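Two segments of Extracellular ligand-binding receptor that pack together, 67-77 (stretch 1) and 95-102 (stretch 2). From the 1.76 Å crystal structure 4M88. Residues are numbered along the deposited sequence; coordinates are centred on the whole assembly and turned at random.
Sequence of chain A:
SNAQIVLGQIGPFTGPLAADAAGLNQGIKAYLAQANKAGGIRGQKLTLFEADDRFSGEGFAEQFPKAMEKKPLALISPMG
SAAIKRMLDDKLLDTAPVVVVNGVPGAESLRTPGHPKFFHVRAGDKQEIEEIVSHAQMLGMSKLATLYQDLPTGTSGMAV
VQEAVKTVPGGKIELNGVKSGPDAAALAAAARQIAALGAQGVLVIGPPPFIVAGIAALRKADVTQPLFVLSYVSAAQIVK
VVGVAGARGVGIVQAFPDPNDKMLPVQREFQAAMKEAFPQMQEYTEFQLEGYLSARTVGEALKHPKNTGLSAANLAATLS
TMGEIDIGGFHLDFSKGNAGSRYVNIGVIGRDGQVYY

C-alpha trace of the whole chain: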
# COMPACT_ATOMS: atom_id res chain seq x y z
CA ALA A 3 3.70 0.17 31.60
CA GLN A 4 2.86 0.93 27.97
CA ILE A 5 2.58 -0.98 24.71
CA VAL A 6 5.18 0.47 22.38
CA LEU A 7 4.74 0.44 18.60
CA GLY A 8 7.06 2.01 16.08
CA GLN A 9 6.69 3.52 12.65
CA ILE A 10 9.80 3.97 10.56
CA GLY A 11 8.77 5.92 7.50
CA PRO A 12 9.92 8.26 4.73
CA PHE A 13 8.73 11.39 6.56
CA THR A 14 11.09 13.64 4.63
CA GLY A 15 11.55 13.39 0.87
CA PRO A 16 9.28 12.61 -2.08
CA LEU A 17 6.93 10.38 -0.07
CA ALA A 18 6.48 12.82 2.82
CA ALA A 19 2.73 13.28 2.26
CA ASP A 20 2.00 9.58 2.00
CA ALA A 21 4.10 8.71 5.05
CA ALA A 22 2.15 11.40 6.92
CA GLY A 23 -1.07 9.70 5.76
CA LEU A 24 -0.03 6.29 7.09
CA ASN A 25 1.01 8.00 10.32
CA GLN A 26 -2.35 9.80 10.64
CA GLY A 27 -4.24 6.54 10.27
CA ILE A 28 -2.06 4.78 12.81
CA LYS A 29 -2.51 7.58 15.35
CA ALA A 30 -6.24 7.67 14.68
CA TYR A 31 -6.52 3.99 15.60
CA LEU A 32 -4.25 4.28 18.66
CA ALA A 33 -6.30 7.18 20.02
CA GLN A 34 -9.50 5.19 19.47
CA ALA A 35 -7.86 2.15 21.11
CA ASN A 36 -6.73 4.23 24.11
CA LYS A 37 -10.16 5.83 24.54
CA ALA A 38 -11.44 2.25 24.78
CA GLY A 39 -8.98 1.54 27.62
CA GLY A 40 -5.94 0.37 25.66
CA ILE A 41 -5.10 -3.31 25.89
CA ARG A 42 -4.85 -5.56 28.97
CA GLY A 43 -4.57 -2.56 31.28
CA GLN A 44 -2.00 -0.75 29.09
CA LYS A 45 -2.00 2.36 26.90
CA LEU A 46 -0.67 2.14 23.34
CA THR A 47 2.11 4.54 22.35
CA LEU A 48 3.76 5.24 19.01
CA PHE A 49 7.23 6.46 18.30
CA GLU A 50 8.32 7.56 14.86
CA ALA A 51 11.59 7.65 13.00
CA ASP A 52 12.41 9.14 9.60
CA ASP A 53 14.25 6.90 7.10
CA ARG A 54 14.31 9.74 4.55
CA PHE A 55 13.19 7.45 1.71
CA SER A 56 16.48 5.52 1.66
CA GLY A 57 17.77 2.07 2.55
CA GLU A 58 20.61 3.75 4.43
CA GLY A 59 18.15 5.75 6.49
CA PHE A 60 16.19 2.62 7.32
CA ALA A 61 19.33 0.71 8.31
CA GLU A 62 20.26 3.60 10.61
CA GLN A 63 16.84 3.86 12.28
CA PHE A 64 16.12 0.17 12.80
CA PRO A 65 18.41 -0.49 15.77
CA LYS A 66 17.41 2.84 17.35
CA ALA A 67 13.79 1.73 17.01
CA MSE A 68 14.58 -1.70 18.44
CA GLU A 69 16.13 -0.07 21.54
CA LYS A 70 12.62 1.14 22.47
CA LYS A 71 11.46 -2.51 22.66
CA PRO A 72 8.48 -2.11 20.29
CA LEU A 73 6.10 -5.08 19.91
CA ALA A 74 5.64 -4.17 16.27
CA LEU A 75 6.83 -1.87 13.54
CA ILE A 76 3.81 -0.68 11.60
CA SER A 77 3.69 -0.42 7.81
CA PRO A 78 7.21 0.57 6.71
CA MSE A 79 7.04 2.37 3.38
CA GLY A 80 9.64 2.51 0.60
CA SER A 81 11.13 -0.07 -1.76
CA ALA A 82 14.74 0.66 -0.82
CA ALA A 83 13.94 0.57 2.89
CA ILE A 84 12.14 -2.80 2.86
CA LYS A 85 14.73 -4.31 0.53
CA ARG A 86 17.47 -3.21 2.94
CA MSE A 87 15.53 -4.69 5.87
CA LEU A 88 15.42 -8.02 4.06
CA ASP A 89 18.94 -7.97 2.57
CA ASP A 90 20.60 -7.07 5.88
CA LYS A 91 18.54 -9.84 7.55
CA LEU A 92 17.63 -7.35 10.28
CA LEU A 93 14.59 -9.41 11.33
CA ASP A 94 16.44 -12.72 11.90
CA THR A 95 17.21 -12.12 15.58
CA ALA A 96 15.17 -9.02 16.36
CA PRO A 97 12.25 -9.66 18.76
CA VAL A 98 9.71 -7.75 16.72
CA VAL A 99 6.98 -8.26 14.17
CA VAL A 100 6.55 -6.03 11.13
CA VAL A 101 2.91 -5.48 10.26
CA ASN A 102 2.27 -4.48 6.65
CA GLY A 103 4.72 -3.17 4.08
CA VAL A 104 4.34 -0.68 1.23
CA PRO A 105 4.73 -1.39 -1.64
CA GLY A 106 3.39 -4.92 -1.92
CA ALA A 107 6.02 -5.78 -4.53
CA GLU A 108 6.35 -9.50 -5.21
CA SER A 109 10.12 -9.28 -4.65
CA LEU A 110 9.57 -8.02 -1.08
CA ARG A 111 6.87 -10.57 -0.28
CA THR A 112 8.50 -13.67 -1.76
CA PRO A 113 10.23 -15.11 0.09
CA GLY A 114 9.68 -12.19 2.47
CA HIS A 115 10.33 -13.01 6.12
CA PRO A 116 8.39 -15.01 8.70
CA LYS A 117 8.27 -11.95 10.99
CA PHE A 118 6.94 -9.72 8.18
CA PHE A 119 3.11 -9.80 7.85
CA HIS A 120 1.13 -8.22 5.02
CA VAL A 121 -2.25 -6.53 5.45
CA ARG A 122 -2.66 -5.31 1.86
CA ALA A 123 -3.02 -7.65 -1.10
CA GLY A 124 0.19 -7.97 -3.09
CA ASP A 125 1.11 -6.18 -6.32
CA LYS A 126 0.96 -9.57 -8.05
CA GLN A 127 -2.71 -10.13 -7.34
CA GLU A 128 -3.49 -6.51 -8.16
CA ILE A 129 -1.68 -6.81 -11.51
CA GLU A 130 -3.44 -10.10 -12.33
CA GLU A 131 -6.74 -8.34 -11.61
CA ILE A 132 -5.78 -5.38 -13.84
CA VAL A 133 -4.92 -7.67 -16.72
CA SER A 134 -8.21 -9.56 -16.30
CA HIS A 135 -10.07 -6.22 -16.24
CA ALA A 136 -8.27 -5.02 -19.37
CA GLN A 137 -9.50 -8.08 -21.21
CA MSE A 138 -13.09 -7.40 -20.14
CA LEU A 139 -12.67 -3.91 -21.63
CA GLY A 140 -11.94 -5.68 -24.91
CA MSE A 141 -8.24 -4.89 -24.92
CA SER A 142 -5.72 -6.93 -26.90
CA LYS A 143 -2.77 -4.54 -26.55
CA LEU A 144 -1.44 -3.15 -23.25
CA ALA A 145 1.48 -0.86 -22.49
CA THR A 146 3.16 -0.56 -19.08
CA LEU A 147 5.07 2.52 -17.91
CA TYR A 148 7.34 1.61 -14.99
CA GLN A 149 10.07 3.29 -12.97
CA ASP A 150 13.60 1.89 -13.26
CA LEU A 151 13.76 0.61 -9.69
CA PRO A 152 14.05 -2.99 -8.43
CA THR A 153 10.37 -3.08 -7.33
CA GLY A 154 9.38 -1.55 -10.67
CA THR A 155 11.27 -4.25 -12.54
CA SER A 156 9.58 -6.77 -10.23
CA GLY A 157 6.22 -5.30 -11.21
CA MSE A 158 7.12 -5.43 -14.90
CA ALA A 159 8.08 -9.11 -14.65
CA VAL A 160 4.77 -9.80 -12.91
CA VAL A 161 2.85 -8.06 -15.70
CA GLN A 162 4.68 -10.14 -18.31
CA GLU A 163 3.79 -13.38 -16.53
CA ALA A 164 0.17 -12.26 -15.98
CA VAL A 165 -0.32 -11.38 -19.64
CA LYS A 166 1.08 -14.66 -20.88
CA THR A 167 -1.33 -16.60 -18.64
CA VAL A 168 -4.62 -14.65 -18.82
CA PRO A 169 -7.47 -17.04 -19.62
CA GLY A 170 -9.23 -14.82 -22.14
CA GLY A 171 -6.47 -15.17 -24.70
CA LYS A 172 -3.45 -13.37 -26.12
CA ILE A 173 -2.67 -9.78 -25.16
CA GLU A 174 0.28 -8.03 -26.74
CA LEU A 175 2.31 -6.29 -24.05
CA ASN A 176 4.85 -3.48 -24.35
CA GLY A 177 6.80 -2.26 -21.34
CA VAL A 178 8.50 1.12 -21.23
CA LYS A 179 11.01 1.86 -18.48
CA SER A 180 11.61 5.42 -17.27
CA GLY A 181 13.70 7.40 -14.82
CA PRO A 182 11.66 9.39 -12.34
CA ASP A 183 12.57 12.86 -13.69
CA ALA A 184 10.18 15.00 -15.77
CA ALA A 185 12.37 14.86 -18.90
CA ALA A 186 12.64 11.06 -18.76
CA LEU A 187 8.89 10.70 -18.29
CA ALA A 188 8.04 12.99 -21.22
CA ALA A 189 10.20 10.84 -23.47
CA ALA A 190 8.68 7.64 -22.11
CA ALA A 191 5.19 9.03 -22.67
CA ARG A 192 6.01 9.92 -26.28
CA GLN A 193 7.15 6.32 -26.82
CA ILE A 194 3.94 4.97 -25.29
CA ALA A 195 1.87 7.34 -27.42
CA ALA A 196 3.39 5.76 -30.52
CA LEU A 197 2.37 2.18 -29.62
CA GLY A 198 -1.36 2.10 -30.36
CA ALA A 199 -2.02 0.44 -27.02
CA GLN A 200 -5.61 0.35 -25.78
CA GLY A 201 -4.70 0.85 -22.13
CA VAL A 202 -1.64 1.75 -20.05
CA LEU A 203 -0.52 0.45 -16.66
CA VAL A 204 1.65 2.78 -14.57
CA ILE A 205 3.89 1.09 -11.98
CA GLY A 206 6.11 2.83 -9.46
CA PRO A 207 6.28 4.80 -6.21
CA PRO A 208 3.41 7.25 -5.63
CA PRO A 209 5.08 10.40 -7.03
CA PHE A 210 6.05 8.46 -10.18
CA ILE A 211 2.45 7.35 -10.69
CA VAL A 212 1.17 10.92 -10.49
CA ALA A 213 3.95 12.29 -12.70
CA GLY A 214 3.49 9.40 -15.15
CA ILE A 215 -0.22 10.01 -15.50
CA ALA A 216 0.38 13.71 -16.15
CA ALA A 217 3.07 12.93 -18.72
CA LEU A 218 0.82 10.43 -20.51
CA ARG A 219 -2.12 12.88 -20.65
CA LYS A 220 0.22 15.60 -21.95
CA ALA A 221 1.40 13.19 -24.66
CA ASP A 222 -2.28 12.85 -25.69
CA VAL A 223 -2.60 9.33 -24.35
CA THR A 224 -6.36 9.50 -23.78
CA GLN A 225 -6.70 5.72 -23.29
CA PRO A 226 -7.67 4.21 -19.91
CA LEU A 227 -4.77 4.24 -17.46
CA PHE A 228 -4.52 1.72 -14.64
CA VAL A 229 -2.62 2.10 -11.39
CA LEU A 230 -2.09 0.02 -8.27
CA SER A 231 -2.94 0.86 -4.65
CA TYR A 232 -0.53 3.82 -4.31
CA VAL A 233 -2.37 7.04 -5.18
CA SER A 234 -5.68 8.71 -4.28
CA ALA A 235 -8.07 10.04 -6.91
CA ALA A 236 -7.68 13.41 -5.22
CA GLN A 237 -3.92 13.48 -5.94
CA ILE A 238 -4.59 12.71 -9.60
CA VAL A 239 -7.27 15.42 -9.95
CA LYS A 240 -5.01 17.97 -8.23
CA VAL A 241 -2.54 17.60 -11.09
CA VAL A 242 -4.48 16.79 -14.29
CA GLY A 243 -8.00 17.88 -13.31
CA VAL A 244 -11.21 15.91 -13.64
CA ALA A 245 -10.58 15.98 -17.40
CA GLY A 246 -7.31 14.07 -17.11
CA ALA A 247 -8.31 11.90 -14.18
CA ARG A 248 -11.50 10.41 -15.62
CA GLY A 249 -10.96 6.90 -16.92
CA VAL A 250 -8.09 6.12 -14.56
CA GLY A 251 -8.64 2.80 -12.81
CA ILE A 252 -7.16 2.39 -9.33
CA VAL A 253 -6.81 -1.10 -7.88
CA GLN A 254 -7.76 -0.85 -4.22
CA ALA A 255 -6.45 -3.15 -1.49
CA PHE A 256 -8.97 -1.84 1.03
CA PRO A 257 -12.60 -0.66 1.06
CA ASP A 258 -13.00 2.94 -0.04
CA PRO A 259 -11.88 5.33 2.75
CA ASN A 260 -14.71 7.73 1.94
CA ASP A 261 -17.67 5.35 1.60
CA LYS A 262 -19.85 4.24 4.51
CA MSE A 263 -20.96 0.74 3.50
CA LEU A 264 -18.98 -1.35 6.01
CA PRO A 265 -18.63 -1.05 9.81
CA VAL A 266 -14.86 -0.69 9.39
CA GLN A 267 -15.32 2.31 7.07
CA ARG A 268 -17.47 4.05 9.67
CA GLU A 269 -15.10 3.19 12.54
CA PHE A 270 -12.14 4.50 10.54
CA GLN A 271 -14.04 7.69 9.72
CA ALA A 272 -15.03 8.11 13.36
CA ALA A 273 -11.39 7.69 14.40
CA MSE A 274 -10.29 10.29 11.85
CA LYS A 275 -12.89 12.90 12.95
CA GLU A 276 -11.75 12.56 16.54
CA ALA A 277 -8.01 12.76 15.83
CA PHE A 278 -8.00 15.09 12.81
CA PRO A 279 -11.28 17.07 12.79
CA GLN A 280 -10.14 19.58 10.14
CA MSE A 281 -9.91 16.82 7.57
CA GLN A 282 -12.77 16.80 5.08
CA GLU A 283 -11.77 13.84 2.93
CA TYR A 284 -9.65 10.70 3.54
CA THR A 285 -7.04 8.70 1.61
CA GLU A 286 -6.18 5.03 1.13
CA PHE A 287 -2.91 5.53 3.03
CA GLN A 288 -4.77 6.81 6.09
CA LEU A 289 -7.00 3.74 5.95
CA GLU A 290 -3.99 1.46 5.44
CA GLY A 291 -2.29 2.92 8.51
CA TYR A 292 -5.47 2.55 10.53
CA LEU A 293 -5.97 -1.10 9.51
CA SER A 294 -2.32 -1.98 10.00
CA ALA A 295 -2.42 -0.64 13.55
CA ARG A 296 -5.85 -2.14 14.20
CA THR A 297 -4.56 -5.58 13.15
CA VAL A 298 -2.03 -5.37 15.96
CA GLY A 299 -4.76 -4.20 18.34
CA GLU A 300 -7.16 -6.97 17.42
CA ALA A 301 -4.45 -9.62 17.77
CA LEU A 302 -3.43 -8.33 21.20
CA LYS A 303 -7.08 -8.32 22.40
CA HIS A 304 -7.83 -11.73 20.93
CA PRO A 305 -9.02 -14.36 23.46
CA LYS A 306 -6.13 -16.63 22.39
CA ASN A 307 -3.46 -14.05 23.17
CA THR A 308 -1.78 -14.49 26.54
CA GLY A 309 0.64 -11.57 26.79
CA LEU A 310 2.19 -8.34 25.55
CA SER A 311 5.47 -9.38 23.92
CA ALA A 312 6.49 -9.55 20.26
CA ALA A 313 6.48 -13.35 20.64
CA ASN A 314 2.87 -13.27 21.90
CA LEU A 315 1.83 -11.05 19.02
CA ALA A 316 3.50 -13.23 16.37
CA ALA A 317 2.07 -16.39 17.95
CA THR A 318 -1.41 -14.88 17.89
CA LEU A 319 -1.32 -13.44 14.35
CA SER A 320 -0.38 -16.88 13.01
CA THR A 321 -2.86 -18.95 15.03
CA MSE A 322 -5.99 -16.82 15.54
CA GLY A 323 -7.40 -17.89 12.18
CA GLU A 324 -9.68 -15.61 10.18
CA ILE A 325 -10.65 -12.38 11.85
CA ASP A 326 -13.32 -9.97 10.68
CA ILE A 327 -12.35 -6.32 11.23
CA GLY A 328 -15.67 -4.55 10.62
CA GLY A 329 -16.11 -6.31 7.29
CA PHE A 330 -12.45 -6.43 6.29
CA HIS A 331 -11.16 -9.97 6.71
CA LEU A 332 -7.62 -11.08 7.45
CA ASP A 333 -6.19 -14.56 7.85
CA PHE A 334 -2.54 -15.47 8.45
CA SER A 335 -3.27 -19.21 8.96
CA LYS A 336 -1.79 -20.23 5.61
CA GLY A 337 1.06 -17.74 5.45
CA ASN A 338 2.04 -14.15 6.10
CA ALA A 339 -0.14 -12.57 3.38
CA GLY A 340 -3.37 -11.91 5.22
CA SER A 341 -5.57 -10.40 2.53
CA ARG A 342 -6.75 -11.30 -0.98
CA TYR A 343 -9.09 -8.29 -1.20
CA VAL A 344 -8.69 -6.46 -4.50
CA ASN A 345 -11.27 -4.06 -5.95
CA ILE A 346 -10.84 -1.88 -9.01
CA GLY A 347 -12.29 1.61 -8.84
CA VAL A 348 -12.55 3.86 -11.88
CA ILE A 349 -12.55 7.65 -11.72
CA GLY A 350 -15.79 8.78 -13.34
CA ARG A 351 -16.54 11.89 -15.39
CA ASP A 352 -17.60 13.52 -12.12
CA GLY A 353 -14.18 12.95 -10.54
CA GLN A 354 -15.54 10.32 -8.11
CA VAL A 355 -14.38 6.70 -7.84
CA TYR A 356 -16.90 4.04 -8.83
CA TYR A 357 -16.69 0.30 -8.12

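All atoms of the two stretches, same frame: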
# COMPACT_ATOMS: atom_id res chain seq x y z
N ALA A 67 15.17 2.11 16.76
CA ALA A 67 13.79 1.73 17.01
C ALA A 67 13.74 0.51 17.92
O ALA A 67 12.96 0.47 18.88
CB ALA A 67 13.06 1.44 15.67
N MSE A 68 14.57 -0.48 17.64
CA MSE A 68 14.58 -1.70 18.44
C MSE A 68 14.97 -1.45 19.91
O MSE A 68 14.56 -2.20 20.80
CB MSE A 68 15.49 -2.77 17.84
CG MSE A 68 14.97 -3.38 16.56
SE MSE A 68 13.15 -4.14 16.77
CE MSE A 68 13.55 -5.44 18.17
N GLU A 69 15.74 -0.40 20.16
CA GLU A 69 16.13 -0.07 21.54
C GLU A 69 14.92 0.32 22.40
O GLU A 69 14.99 0.22 23.63
CB GLU A 69 17.16 1.06 21.56
CG GLU A 69 18.55 0.64 21.13
CD GLU A 69 19.60 1.68 21.49
OE1 GLU A 69 19.44 2.85 21.07
OE2 GLU A 69 20.58 1.32 22.18
N LYS A 70 13.83 0.75 21.76
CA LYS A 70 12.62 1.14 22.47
C LYS A 70 11.73 -0.06 22.80
O LYS A 70 10.64 0.11 23.36
CB LYS A 70 11.81 2.16 21.66
CG LYS A 70 12.58 3.40 21.23
CD LYS A 70 13.29 4.01 22.43
CE LYS A 70 14.50 4.86 22.02
NZ LYS A 70 15.44 5.08 23.16
N LYS A 71 12.19 -1.26 22.44
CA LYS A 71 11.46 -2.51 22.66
C LYS A 71 10.02 -2.49 22.11
O LYS A 71 9.08 -2.84 22.83
CB LYS A 71 11.47 -2.88 24.14
CG LYS A 71 12.89 -2.94 24.72
CD LYS A 71 12.90 -2.86 26.25
CE LYS A 71 12.57 -4.19 26.89
NZ LYS A 71 12.78 -4.13 28.36
N PRO A 72 9.84 -2.11 20.83
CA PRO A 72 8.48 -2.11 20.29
C PRO A 72 7.99 -3.55 20.11
O PRO A 72 8.81 -4.45 19.88
CB PRO A 72 8.65 -1.45 18.92
CG PRO A 72 10.05 -1.84 18.50
CD PRO A 72 10.86 -1.85 19.78
N LEU A 73 6.68 -3.77 20.23
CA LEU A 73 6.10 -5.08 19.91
C LEU A 73 6.06 -5.24 18.41
O LEU A 73 6.23 -6.36 17.88
CB LEU A 73 4.67 -5.19 20.44
CG LEU A 73 4.50 -5.68 21.88
CD1 LEU A 73 5.04 -4.67 22.86
CD2 LEU A 73 3.03 -5.96 22.17
N ALA A 74 5.82 -4.13 17.72
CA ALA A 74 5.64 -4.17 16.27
C ALA A 74 6.11 -2.88 15.64
O ALA A 74 6.02 -1.81 16.25
CB ALA A 74 4.16 -4.41 15.92
N LEU A 75 6.62 -3.01 14.42
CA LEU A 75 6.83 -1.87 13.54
C LEU A 75 5.68 -1.89 12.56
O LEU A 75 5.35 -2.93 11.99
CB LEU A 75 8.16 -2.01 12.79
CG LEU A 75 9.39 -1.95 13.70
CD1 LEU A 75 10.67 -2.20 12.91
CD2 LEU A 75 9.47 -0.60 14.43
N ILE A 76 5.04 -0.73 12.37
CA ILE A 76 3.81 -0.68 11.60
C ILE A 76 4.06 -0.09 10.23
O ILE A 76 4.54 1.03 10.12
CB ILE A 76 2.73 0.17 12.29
CG1 ILE A 76 2.52 -0.27 13.74
CG2 ILE A 76 1.40 0.09 11.49
CD1 ILE A 76 2.09 -1.71 13.87
N SER A 77 3.73 -0.88 9.20
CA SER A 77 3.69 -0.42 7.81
C SER A 77 4.90 0.43 7.35
O SER A 77 4.73 1.59 6.98
CB SER A 77 2.38 0.32 7.54
OG SER A 77 2.12 0.40 6.15
N THR A 95 17.09 -11.97 14.14
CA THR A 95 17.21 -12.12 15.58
C THR A 95 16.54 -11.00 16.37
O THR A 95 16.63 -10.95 17.61
CB THR A 95 18.69 -12.24 16.01
OG1 THR A 95 19.45 -11.22 15.35
CG2 THR A 95 19.25 -13.61 15.62
N ALA A 96 15.86 -10.11 15.68
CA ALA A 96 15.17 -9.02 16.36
C ALA A 96 13.80 -9.47 16.87
O ALA A 96 12.99 -9.99 16.10
CB ALA A 96 15.02 -7.81 15.43
N PRO A 97 13.55 -9.29 18.18
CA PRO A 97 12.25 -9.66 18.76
C PRO A 97 11.17 -8.65 18.42
O PRO A 97 10.76 -7.83 19.24
CB PRO A 97 12.53 -9.66 20.27
CG PRO A 97 13.66 -8.67 20.45
CD PRO A 97 14.51 -8.84 19.21
N VAL A 98 10.70 -8.71 17.18
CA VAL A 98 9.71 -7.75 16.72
C VAL A 98 8.90 -8.39 15.61
O VAL A 98 9.33 -9.37 15.00
CB VAL A 98 10.40 -6.46 16.22
CG1 VAL A 98 11.05 -6.69 14.85
CG2 VAL A 98 9.40 -5.30 16.14
N VAL A 99 7.71 -7.86 15.35
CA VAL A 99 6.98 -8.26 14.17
C VAL A 99 6.77 -7.00 13.34
O VAL A 99 6.65 -5.89 13.89
CB VAL A 99 5.64 -8.91 14.52
CG1 VAL A 99 4.84 -8.00 15.32
CG2 VAL A 99 4.87 -9.24 13.30
N VAL A 100 6.79 -7.16 12.02
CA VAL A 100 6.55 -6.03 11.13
C VAL A 100 5.19 -6.25 10.50
O VAL A 100 4.94 -7.29 9.90
CB VAL A 100 7.61 -5.93 10.01
CG1 VAL A 100 7.32 -4.71 9.13
CG2 VAL A 100 9.01 -5.81 10.60
N VAL A 101 4.29 -5.29 10.69
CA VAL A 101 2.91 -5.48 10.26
C VAL A 101 2.63 -4.54 9.10
O VAL A 101 2.59 -3.31 9.27
CB VAL A 101 1.91 -5.26 11.40
CG1 VAL A 101 0.47 -5.36 10.88
CG2 VAL A 101 2.14 -6.29 12.50
N ASN A 102 2.45 -5.16 7.94
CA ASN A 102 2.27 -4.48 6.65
C ASN A 102 3.56 -3.91 6.09
O ASN A 102 4.52 -3.64 6.83
CB ASN A 102 1.16 -3.42 6.69
CG ASN A 102 0.52 -3.20 5.33
OD1 ASN A 102 0.24 -4.17 4.60
ND2 ASN A 102 0.32 -1.94 4.95

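The two stretches are joined by a short parallel β-ladder, extended at one end by a selenomethionine side chain and at the other by a polar side-chain contact; together they bury 528 Å² of surface, both sides summed. Strands 74-76 and 99-101 run in the same direction, their axes inclined by 23° and 4.7 Å apart at closest approach, and Ala74, Leu75 and Ile76 pair in register with Val99, Val100 and Val101.

The hydrogen bonding follows the staggered pattern of parallel strands, in which a residue on one strand is bonded to two residues that flank its partner on the other. Val99 spans Leu73 and Leu75: its N donates to Leu73 O at 3.3 Å, the longest of the backbone bonds, and its O accepts from Leu75 N at 2.9 Å. Leu75 then turns its carbonyl to the next donor, with Val101 N to Leu75 O at 2.9 Å and nearly linear at 171°. The last rung is the shortest, Ser77 N to Val101 O at 2.7 Å. Thus the amide and carbonyl groups of Leu75, Val99 and Val101 are all satisfied across the interface. The N-H and C=O of Ala74, Ile76 and Val100 take no part in these rungs, as alternation requires. Two carbonyls also receive CA-H...O contacts, Ala74 CA to Val99 O at 3.1 Å and Val100 CA to Leu75 O at 3.4 Å, so each of these oxygens meets both an N-H and a C-H.

Beyond the ladder, Ser77 and Asn102 continue the pairing with their side chains. Asn102 ND2 donates to Ser77 OG at 3.2 Å, which gives the buried hydroxyl a polar partner, while both Asn102 amide atoms also make hydrogen bonds elsewhere in the structure. A further CA-H...O contact joins Ser77 CA to Asn102 O at 3.5 Å. Both residues have positive phi, where the regular extended backbone is left behind.

Side chains alternate between the two faces of the sheet. Ala74, Ile76, Val99 and Val101 share one face, where Ala74 CB lies 3.7 Å from Val99 CG1 and Ile76 CD1 lies 4.3 Å from Val101 CB. On the opposite face are Leu75 and Val100. These buried residues are aliphatic, and the branched valines and isoleucine suit the extended conformation.

Ahead of the strands, Val98 fills the space between Met68, Pro72 and Leu75: its CG2 lies 4.2 Å from Pro72 CG and 4.1 Å from Leu75 CG. Met68, modelled as selenomethionine, points its CA-to-CB bond toward stretch 2. With all three chi angles in m, the side chain folds so that SE sits 3.6 Å from Val98 CB and CE reaches 3.9 Å from Ala96 CB and 3.7 Å from Pro97 CD. The type I turn from Met68 to Lys71 is closed by Lys71 N to Met68 O at 3.0 Å; Lys71, its last residue, has positive phi, and the chain then leads through Pro72 and Leu73 toward the paired residues.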